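Long-range contacts in B-type Cna protein (Enterococcus faecium, PDB 6FWY), which is of unknown function but, like related thioester domains, probably lets the bacterium bind host surface molecules covalently through an internal thioester bond: residues V6-A12 and T243-F249; V19-I25 and T100-Y104; A105-V109 and A140-Y145; T154-E158 and A180-T184. One frame throughout, in Å; residues are numbered along the deposited sequence.

Interactions 2 and 3 are the buried pair. Both use helix 99-113, on successive turns, and they touch where I25 packs on L108. Interaction 2 sets this helix against a strand end through aromatic rings. Interaction 3 sets it against helix 131-150 through aliphatic chains and F141. Interactions 1 and 2 share strand 11-21 but lie about 26 Å apart between centres. Interaction 1 is partly buried: a loop lies over two phenylalanines of strand 231-250. Interaction 4 is at the surface and is almost wholly polar, with five hydrogen bonds between a linker and a strand end. It meets interaction 1 through K183 and T243.

Interaction 1: V6-A12 and T243-F249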
# COMPACT_ATOMS: atom_id res chain seq x y z
N VAL A 6 9.50 0.45 -4.30
CA VAL A 6 8.32 1.29 -4.42
C VAL A 6 8.76 2.68 -4.87
O VAL A 6 9.66 3.27 -4.27
CB VAL A 6 7.56 1.38 -3.08
CG1 VAL A 6 6.34 2.31 -3.16
CG2 VAL A 6 7.13 -0.02 -2.63
N THR A 7 8.13 3.19 -5.93
CA THR A 7 8.40 4.55 -6.40
C THR A 7 7.75 5.52 -5.41
O THR A 7 6.58 5.39 -5.07
CB THR A 7 7.86 4.77 -7.83
OG1 THR A 7 8.50 3.85 -8.72
CG2 THR A 7 8.11 6.19 -8.32
N LYS A 8 8.53 6.49 -4.95
CA LYS A 8 8.05 7.41 -3.93
C LYS A 8 7.37 8.61 -4.57
O LYS A 8 7.83 9.10 -5.61
CB LYS A 8 9.20 7.86 -3.03
CG LYS A 8 9.95 6.72 -2.33
CD LYS A 8 9.02 5.79 -1.55
CE LYS A 8 9.77 4.76 -0.71
NZ LYS A 8 10.54 3.82 -1.56
N PRO A 9 6.24 9.07 -4.00
CA PRO A 9 5.73 10.37 -4.41
C PRO A 9 6.69 11.47 -3.99
O PRO A 9 7.51 11.24 -3.11
CB PRO A 9 4.38 10.50 -3.70
CG PRO A 9 4.39 9.48 -2.64
CD PRO A 9 5.48 8.50 -2.89
N THR A 10 6.62 12.62 -4.64
CA THR A 10 7.46 13.77 -4.30
C THR A 10 6.76 14.88 -3.52
O THR A 10 7.45 15.65 -2.83
CB THR A 10 8.07 14.39 -5.57
OG1 THR A 10 7.00 14.75 -6.46
CG2 THR A 10 9.04 13.41 -6.25
N SER A 11 5.44 14.99 -3.64
CA SER A 11 4.65 15.98 -2.88
C SER A 11 3.16 15.68 -2.92
O SER A 11 2.71 14.83 -3.68
CB SER A 11 4.88 17.40 -3.39
OG SER A 11 4.25 17.57 -4.66
N ALA A 12 2.43 16.39 -2.07
CA ALA A 12 0.98 16.21 -1.93
C ALA A 12 0.36 17.55 -1.53
O ALA A 12 0.98 18.37 -0.87
CB ALA A 12 0.63 15.14 -0.90
N THR A 243 0.48 -0.04 -6.88
CA THR A 243 0.32 -0.31 -5.46
C THR A 243 -0.12 0.96 -4.73
O THR A 243 0.33 2.06 -5.06
CB THR A 243 1.63 -0.91 -4.86
OG1 THR A 243 1.37 -1.48 -3.56
CG2 THR A 243 2.79 0.14 -4.76
N THR A 244 -1.03 0.81 -3.77
CA THR A 244 -1.52 1.94 -2.95
C THR A 244 -1.01 1.77 -1.51
O THR A 244 -1.48 0.89 -0.77
CB THR A 244 -3.06 2.06 -3.07
OG1 THR A 244 -3.41 2.28 -4.45
CG2 THR A 244 -3.61 3.24 -2.28
N ASN A 245 -0.03 2.60 -1.14
CA ASN A 245 0.69 2.53 0.16
C ASN A 245 0.60 3.87 0.91
O ASN A 245 0.37 4.91 0.28
CB ASN A 245 2.19 2.21 -0.07
CG ASN A 245 2.42 0.92 -0.86
OD1 ASN A 245 1.49 0.25 -1.30
ND2 ASN A 245 3.67 0.57 -1.04
N PRO A 246 0.78 3.86 2.24
CA PRO A 246 0.73 5.11 2.98
C PRO A 246 2.05 5.84 2.95
O PRO A 246 3.09 5.23 3.14
CB PRO A 246 0.41 4.65 4.42
CG PRO A 246 1.05 3.31 4.51
CD PRO A 246 0.88 2.69 3.14
N PHE A 247 1.99 7.15 2.73
CA PHE A 247 3.18 8.01 2.73
C PHE A 247 2.97 9.24 3.60
O PHE A 247 1.85 9.74 3.74
CB PHE A 247 3.55 8.41 1.30
CG PHE A 247 3.90 7.24 0.43
CD1 PHE A 247 5.14 6.63 0.51
CD2 PHE A 247 2.96 6.74 -0.46
CE1 PHE A 247 5.44 5.54 -0.29
CE2 PHE A 247 3.26 5.66 -1.30
CZ PHE A 247 4.51 5.05 -1.21
N THR A 248 4.06 9.72 4.19
CA THR A 248 4.02 10.90 5.05
C THR A 248 4.62 12.08 4.34
O THR A 248 5.57 11.93 3.54
CB THR A 248 4.82 10.68 6.35
OG1 THR A 248 6.20 10.45 6.00
CG2 THR A 248 4.26 9.49 7.13
N PHE A 249 4.08 13.26 4.64
CA PHE A 249 4.49 14.51 4.05
C PHE A 249 4.84 15.59 5.08
O PHE A 249 4.26 15.65 6.16
CB PHE A 249 3.42 15.00 3.08
CG PHE A 249 3.25 14.08 1.91
CD1 PHE A 249 4.10 14.13 0.81
CD2 PHE A 249 2.28 13.09 1.96
CE1 PHE A 249 3.95 13.27 -0.24
CE2 PHE A 249 2.15 12.19 0.90
CZ PHE A 249 2.98 12.30 -0.21
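F249 and F247 carry the largest buried areas of this contact, followed by P9. The two phenylalanines are alternate residues of strand 231-250, so their side chains point the same way, toward V6-A12. P9 sits over one face of the F247 ring. P9 CD lies 3.7 Å from the centroid of the F247 ring and almost on the ring normal, a CH-pi contact. The same proline reaches the second ring, with P9 CG 4.0 Å from F249 CZ. A12 closes over one face of F249. A12 CB is 3.6 Å from the centroid of the F249 ring, again a CH-pi contact. V6 meets F247 at the ring edge, with V6 CG1 3.8 Å from F247 CZ. K8 adds its aliphatic part, with K8 CD 3.8 Å from F247 CE1, while K8 NZ bonds back to V6 O at 2.9 Å. Even the nearest CA atoms, S11 CA and F249 CA, are 7.1 Å apart, so side chains fill the gap. V6-A12 takes its backbone partners from other strands. T7 pairs with S265 of strand 258-277, and T10 and A12 pair with Y70 and L68 of strand 67-73. Strand 231-250 pairs with both of these strands. The arrangement is a crossover loop packed on the face of a curled antiparallel sheet, in a domain class described as having a slipknot topology.

Interaction 2: V19-I25 and T100-Y104; sequences VKTDGYI and TEAWY
In this strand-on-helix contact of the thioester domain, strand 19-21 crosses helix 100-104 at -73°, axes 9.6 Å apart. V19 (t) and T21 (t) face the helix; K20 points away. V19 CG1 lies 4.1 Å from W103 CZ3. T21 CG2 lies 3.6 Å from W103 (t) CZ3 and 3.5 Å from Y104 CD1. G23 N bonds to T21 OG1 at 3.0 Å, an ST turn. G23 CA lies 7.4 Å from Y104 CA. At phi/psi 101/151 a CB on G23 would jam against D22 O and clash with Y104 OH, itself bonded to M37 O. Y24 (m) points its edge at the face of Y104 (t), offset edge-to-face, centroids 5.7 Å apart, planes at 63°. T100 CG2 is 3.8 Å from Y24 OH, and E101 CG is 3.7 Å from Y24 CZ (off-centre CH-pi). I25 CG1 lies 3.7 Å from Y104 OH. E101 is bonded to G97 N and salt-bridged to R136. Water 1 accepts from Y24 OH (2.6 Å) and donates to E101 OE2 (2.7 Å).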
# COMPACT_ATOMS: atom_id res chain seq x y z
N VAL A 19 -15.69 19.21 7.11
CA VAL A 19 -15.97 18.50 8.35
C VAL A 19 -14.95 18.87 9.44
O VAL A 19 -13.75 18.85 9.22
CB VAL A 19 -15.98 16.97 8.14
CG1 VAL A 19 -16.12 16.22 9.48
CG2 VAL A 19 -17.10 16.57 7.16
N LYS A 20 -15.45 19.23 10.61
CA LYS A 20 -14.58 19.52 11.75
C LYS A 20 -15.28 19.21 13.05
O LYS A 20 -16.52 19.17 13.11
CB LYS A 20 -14.05 20.95 11.80
CG LYS A 20 -13.48 21.50 10.54
CD LYS A 20 -13.22 22.99 10.64
CE LYS A 20 -12.60 23.45 9.32
NZ LYS A 20 -12.14 24.86 9.39
N THR A 21 -14.46 19.01 14.07
CA THR A 21 -14.95 18.71 15.40
C THR A 21 -14.00 19.28 16.46
O THR A 21 -12.80 19.38 16.24
CB THR A 21 -15.13 17.20 15.63
OG1 THR A 21 -15.62 16.95 16.94
CG2 THR A 21 -13.82 16.44 15.46
N ASP A 22 -14.58 19.61 17.62
CA ASP A 22 -13.80 19.97 18.80
C ASP A 22 -13.26 18.73 19.53
O ASP A 22 -12.51 18.86 20.53
CB ASP A 22 -14.63 20.88 19.73
CG ASP A 22 -16.00 20.32 20.08
OD1 ASP A 22 -16.30 19.15 19.75
OD2 ASP A 22 -16.79 21.06 20.67
N GLY A 23 -13.66 17.53 19.09
CA GLY A 23 -13.14 16.29 19.64
C GLY A 23 -14.11 15.67 20.60
O GLY A 23 -14.90 16.37 21.23
N TYR A 24 -14.06 14.34 20.70
CA TYR A 24 -14.90 13.56 21.62
C TYR A 24 -14.15 13.08 22.87
O TYR A 24 -14.74 12.41 23.72
CB TYR A 24 -15.41 12.33 20.87
CG TYR A 24 -16.33 12.70 19.75
CD1 TYR A 24 -15.82 12.99 18.49
CD2 TYR A 24 -17.70 12.78 19.96
CE1 TYR A 24 -16.67 13.36 17.46
CE2 TYR A 24 -18.55 13.12 18.92
CZ TYR A 24 -18.03 13.39 17.68
OH TYR A 24 -18.89 13.75 16.68
N ILE A 25 -12.87 13.43 22.95
CA ILE A 25 -11.97 13.07 24.02
C ILE A 25 -11.08 14.27 24.32
O ILE A 25 -11.08 15.24 23.58
CB ILE A 25 -11.09 11.82 23.66
CG1 ILE A 25 -10.16 12.07 22.47
CG2 ILE A 25 -11.97 10.60 23.38
CD1 ILE A 25 -8.80 12.65 22.79
N THR A 100 -18.52 11.30 11.25
CA THR A 100 -17.63 12.21 11.99
C THR A 100 -16.95 11.47 13.12
O THR A 100 -15.75 11.61 13.31
CB THR A 100 -18.36 13.43 12.56
OG1 THR A 100 -19.02 14.12 11.52
CG2 THR A 100 -17.37 14.40 13.21
N GLU A 101 -17.72 10.68 13.86
CA GLU A 101 -17.19 9.82 14.93
C GLU A 101 -16.20 8.79 14.38
O GLU A 101 -15.16 8.55 15.00
CB GLU A 101 -18.31 9.10 15.69
CG GLU A 101 -19.15 10.00 16.58
CD GLU A 101 -20.39 9.35 17.16
OE1 GLU A 101 -20.48 8.09 17.19
OE2 GLU A 101 -21.28 10.11 17.60
N ALA A 102 -16.53 8.17 13.25
CA ALA A 102 -15.66 7.17 12.62
C ALA A 102 -14.34 7.80 12.17
O ALA A 102 -13.27 7.29 12.45
CB ALA A 102 -16.36 6.47 11.46
N TRP A 103 -14.43 8.93 11.47
CA TRP A 103 -13.25 9.68 11.07
C TRP A 103 -12.38 10.09 12.27
O TRP A 103 -11.16 9.90 12.25
CB TRP A 103 -13.63 10.91 10.26
CG TRP A 103 -12.55 11.96 10.23
CD1 TRP A 103 -11.34 11.88 9.61
CD2 TRP A 103 -12.59 13.22 10.88
NE1 TRP A 103 -10.62 13.03 9.84
CE2 TRP A 103 -11.37 13.87 10.61
CE3 TRP A 103 -13.55 13.86 11.68
CZ2 TRP A 103 -11.07 15.15 11.11
CZ3 TRP A 103 -13.26 15.12 12.18
CH2 TRP A 103 -12.03 15.76 11.88
N TYR A 104 -12.99 10.65 13.31
CA TYR A 104 -12.22 11.11 14.48
C TYR A 104 -11.54 9.96 15.20
O TYR A 104 -10.38 10.09 15.64
CB TYR A 104 -13.11 11.90 15.45
CG TYR A 104 -12.33 12.57 16.56
CD1 TYR A 104 -11.71 13.80 16.35
CD2 TYR A 104 -12.21 11.97 17.80
CE1 TYR A 104 -10.99 14.42 17.37
CE2 TYR A 104 -11.50 12.59 18.82
CZ TYR A 104 -10.90 13.81 18.60
OH TYR A 104 -10.20 14.42 19.61
O HOH W 1 -21.27 12.75 17.10

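Interaction 3: A105-V109 and A140-Y145; sequences ATQLV and AFEKIY
This is a buried helix-helix contact in the helical part of the thioester domain. It joins the middle of helix 99-113 to helix 131-150. Both segments are regular alpha helix. Their axes cross at -49° and approach to 8.6 Å. The angle and the four-residue spacing of the contacts fit i±4 ridges-into-grooves packing. A105 and V109 form one ridge. A140 and I144, with F141 and Y145, form the opposing rows. In register, A105 lies by F141, with CA atoms 4.8 Å apart, and V109 lies by Y145, with CA atoms 5.7 Å apart. The small residues allow the close approach: A105 CB is 3.6 Å from A140 CB. V109 (t) buries the most surface. V109 CG2 is 3.7 Å from both F141 CD1 and I144 CG2, and 4.0 Å from Y145 CB. F141 (t) leaves its helix sideways, but its ring comes back, with F141 CD1 3.6 Å from L108 CG. I144 (m, t) points toward helix 99-113, and I144 CD1 is 3.5 Å from T106 OG1. That hydroxyl bonds to A102 O, one turn earlier. Q107, on another side of helix 99-113, is modelled with its amide intact, and Q107 OE1 accepts from C52 N. The pair is consistent with the thioester-forming residues of the family. The contact is therefore mainly apolar, and its closeness depends on fitted shapes rather than polar bonds.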
# COMPACT_ATOMS: atom_id res chain seq x y z
N ALA A 105 -12.25 8.85 15.35
CA ALA A 105 -11.68 7.61 15.90
C ALA A 105 -10.43 7.21 15.16
O ALA A 105 -9.45 6.83 15.77
CB ALA A 105 -12.69 6.47 15.84
N THR A 106 -10.46 7.33 13.84
CA THR A 106 -9.31 6.99 13.02
C THR A 106 -8.18 8.01 13.24
O THR A 106 -7.03 7.63 13.37
CB THR A 106 -9.68 6.84 11.52
OG1 THR A 106 -10.87 6.06 11.39
CG2 THR A 106 -8.60 6.16 10.77
N GLN A 107 -8.52 9.30 13.31
CA GLN A 107 -7.52 10.35 13.59
C GLN A 107 -6.87 10.15 14.97
O GLN A 107 -5.70 10.45 15.16
CB GLN A 107 -8.17 11.74 13.47
CG GLN A 107 -7.29 12.94 13.85
CD GLN A 107 -6.02 13.01 13.02
OE1 GLN A 107 -6.05 13.37 11.86
NE2 GLN A 107 -4.89 12.66 13.62
N LEU A 108 -7.66 9.66 15.93
CA LEU A 108 -7.14 9.38 17.26
C LEU A 108 -6.06 8.28 17.19
O LEU A 108 -4.98 8.44 17.74
CB LEU A 108 -8.30 9.00 18.19
CG LEU A 108 -8.07 8.90 19.69
CD1 LEU A 108 -7.41 10.14 20.29
CD2 LEU A 108 -9.44 8.64 20.30
N VAL A 109 -6.33 7.21 16.44
CA VAL A 109 -5.33 6.18 16.13
C VAL A 109 -4.08 6.79 15.48
O VAL A 109 -2.96 6.53 15.91
CB VAL A 109 -5.90 5.07 15.21
CG1 VAL A 109 -4.81 4.11 14.74
CG2 VAL A 109 -6.98 4.31 15.95
N ALA A 140 -14.82 2.34 18.49
CA ALA A 140 -14.20 2.44 17.16
C ALA A 140 -12.68 2.55 17.21
O ALA A 140 -11.99 1.83 16.48
CB ALA A 140 -14.77 3.62 16.37
N PHE A 141 -12.17 3.44 18.07
CA PHE A 141 -10.72 3.58 18.32
C PHE A 141 -10.05 2.25 18.65
O PHE A 141 -9.06 1.88 18.02
CB PHE A 141 -10.44 4.57 19.48
CG PHE A 141 -9.01 4.57 19.94
CD1 PHE A 141 -8.06 5.33 19.29
CD2 PHE A 141 -8.60 3.77 20.99
CE1 PHE A 141 -6.73 5.30 19.67
CE2 PHE A 141 -7.26 3.72 21.38
CZ PHE A 141 -6.32 4.49 20.73
N GLU A 142 -10.59 1.55 19.64
CA GLU A 142 -10.02 0.28 20.10
C GLU A 142 -10.00 -0.80 19.02
O GLU A 142 -9.05 -1.58 18.92
CB GLU A 142 -10.76 -0.23 21.34
CG GLU A 142 -10.47 0.63 22.54
CD GLU A 142 -11.34 0.33 23.75
OE1 GLU A 142 -12.21 -0.59 23.71
OE2 GLU A 142 -11.16 1.01 24.77
N LYS A 143 -11.06 -0.85 18.22
CA LYS A 143 -11.08 -1.76 17.08
C LYS A 143 -9.95 -1.41 16.11
O LYS A 143 -9.14 -2.25 15.77
CB LYS A 143 -12.43 -1.70 16.36
CG LYS A 143 -12.59 -2.77 15.29
CD LYS A 143 -14.02 -2.88 14.78
CE LYS A 143 -14.09 -3.28 13.29
NZ LYS A 143 -14.07 -4.74 13.08
N ILE A 144 -9.89 -0.15 15.68
CA ILE A 144 -8.92 0.27 14.66
C ILE A 144 -7.49 0.13 15.20
O ILE A 144 -6.61 -0.39 14.50
CB ILE A 144 -9.19 1.72 14.17
CG1 ILE A 144 -10.59 1.82 13.52
CG2 ILE A 144 -8.15 2.17 13.14
CD1 ILE A 144 -11.11 3.27 13.48
N TYR A 145 -7.26 0.58 16.43
CA TYR A 145 -5.93 0.54 17.04
C TYR A 145 -5.43 -0.90 17.19
O TYR A 145 -4.31 -1.22 16.80
CB TYR A 145 -5.97 1.25 18.39
CG TYR A 145 -4.65 1.40 19.08
CD1 TYR A 145 -3.63 2.12 18.49
CD2 TYR A 145 -4.42 0.84 20.33
CE1 TYR A 145 -2.40 2.29 19.12
CE2 TYR A 145 -3.20 1.02 20.98
CZ TYR A 145 -2.19 1.73 20.35
OH TYR A 145 -0.97 1.92 20.95

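Interaction 4: T154-E158 and A180-T184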
# COMPACT_ATOMS: atom_id res chain seq x y z
N THR A 154 -0.23 -6.23 5.26
CA THR A 154 0.79 -5.26 4.86
C THR A 154 0.52 -4.88 3.41
O THR A 154 -0.28 -5.55 2.74
CB THR A 154 2.22 -5.85 4.95
OG1 THR A 154 2.46 -6.71 3.83
CG2 THR A 154 2.43 -6.66 6.28
N PRO A 155 1.20 -3.83 2.89
CA PRO A 155 1.09 -3.51 1.45
C PRO A 155 2.01 -4.35 0.53
O PRO A 155 2.22 -3.97 -0.63
CB PRO A 155 1.47 -2.02 1.41
CG PRO A 155 2.44 -1.87 2.54
CD PRO A 155 1.97 -2.80 3.62
N ASN A 156 2.53 -5.46 1.02
CA ASN A 156 3.43 -6.32 0.29
C ASN A 156 2.87 -6.74 -1.09
O ASN A 156 1.71 -7.09 -1.22
CB ASN A 156 3.78 -7.57 1.12
CG ASN A 156 4.68 -8.55 0.39
OD1 ASN A 156 5.85 -8.28 0.18
ND2 ASN A 156 4.13 -9.70 -0.02
N THR A 157 3.74 -6.66 -2.10
CA THR A 157 3.47 -7.16 -3.44
C THR A 157 3.98 -8.59 -3.50
O THR A 157 5.16 -8.83 -3.27
CB THR A 157 4.16 -6.27 -4.51
OG1 THR A 157 3.53 -4.99 -4.52
CG2 THR A 157 4.03 -6.88 -5.92
N GLU A 158 3.08 -9.53 -3.77
CA GLU A 158 3.44 -10.91 -4.06
C GLU A 158 3.66 -11.00 -5.57
O GLU A 158 2.86 -10.47 -6.35
CB GLU A 158 2.32 -11.88 -3.67
CG GLU A 158 1.90 -11.86 -2.20
CD GLU A 158 0.61 -12.64 -1.94
OE1 GLU A 158 -0.05 -13.09 -2.93
OE2 GLU A 158 0.23 -12.85 -0.75
N ALA A 180 1.85 -15.04 -11.20
CA ALA A 180 0.89 -14.73 -10.16
C ALA A 180 1.28 -13.47 -9.39
O ALA A 180 2.45 -13.22 -9.14
CB ALA A 180 0.73 -15.90 -9.19
N SER A 181 0.27 -12.67 -9.03
CA SER A 181 0.47 -11.46 -8.24
C SER A 181 -0.83 -11.03 -7.57
O SER A 181 -1.92 -11.24 -8.10
CB SER A 181 1.01 -10.32 -9.11
OG SER A 181 1.38 -9.19 -8.32
N ASN A 182 -0.70 -10.39 -6.41
CA ASN A 182 -1.83 -9.72 -5.76
C ASN A 182 -1.99 -8.26 -6.19
O ASN A 182 -2.83 -7.56 -5.64
CB ASN A 182 -1.73 -9.84 -4.25
CG ASN A 182 -0.58 -9.04 -3.67
OD1 ASN A 182 0.39 -8.74 -4.36
ND2 ASN A 182 -0.67 -8.73 -2.38
N LYS A 183 -1.19 -7.79 -7.15
CA LYS A 183 -1.32 -6.44 -7.71
C LYS A 183 -1.49 -6.53 -9.23
O LYS A 183 -1.07 -7.50 -9.85
CB LYS A 183 -0.10 -5.58 -7.37
CG LYS A 183 0.27 -5.51 -5.89
CD LYS A 183 -0.77 -4.79 -5.05
CE LYS A 183 -0.48 -4.89 -3.54
NZ LYS A 183 0.84 -4.31 -3.17
N THR A 184 -2.10 -5.51 -9.82
CA THR A 184 -2.30 -5.44 -11.26
C THR A 184 -1.10 -4.75 -11.92
O THR A 184 -0.46 -3.85 -11.33
CB THR A 184 -3.63 -4.72 -11.65
OG1 THR A 184 -3.53 -3.31 -11.41
CG2 THR A 184 -4.83 -5.26 -10.82
O HOH W 2 -2.25 -10.77 -0.79
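Five hydrogen bonds join these segments. The shortest runs from S181 OG to E158 O, at 2.8 Å. Beside it, S181 CA is 3.2 Å from E158 O, a CA-H...O contact. The N182 side-chain amide makes two bonds. N182 OD1 accepts from E158 N at 2.9 Å, and N182 ND2 donates to N156 O at 3.1 Å. The amide thus engages a backbone NH and a backbone CO, much as a neighbouring strand would. K183 NZ donates to P155 O at 2.9 Å and to T157 OG1 at 3.1 Å. It also bonds to T243 of strand 231-250, and T157 OG1 has a stronger partner in E266. Each segment contains an ST turn: T154 OG1 accepts from N156 N at 3.1 Å, and S181 OG from K183 N at 3.2 Å. T154-E158 belongs to the linker from helix 131-150 to strand 159-169. A180-T184 runs off strand 172-181 into the loop beyond. The contact therefore closes the open end of the hairpin formed by these two strands, where A180 pairs with S160. Water 2 is 3.0 Å from N182 ND2 and makes a weak bond of 3.2 Å to E158 OE2. Packing is slight: P155 turns its CB away and packs on N245 and Y79.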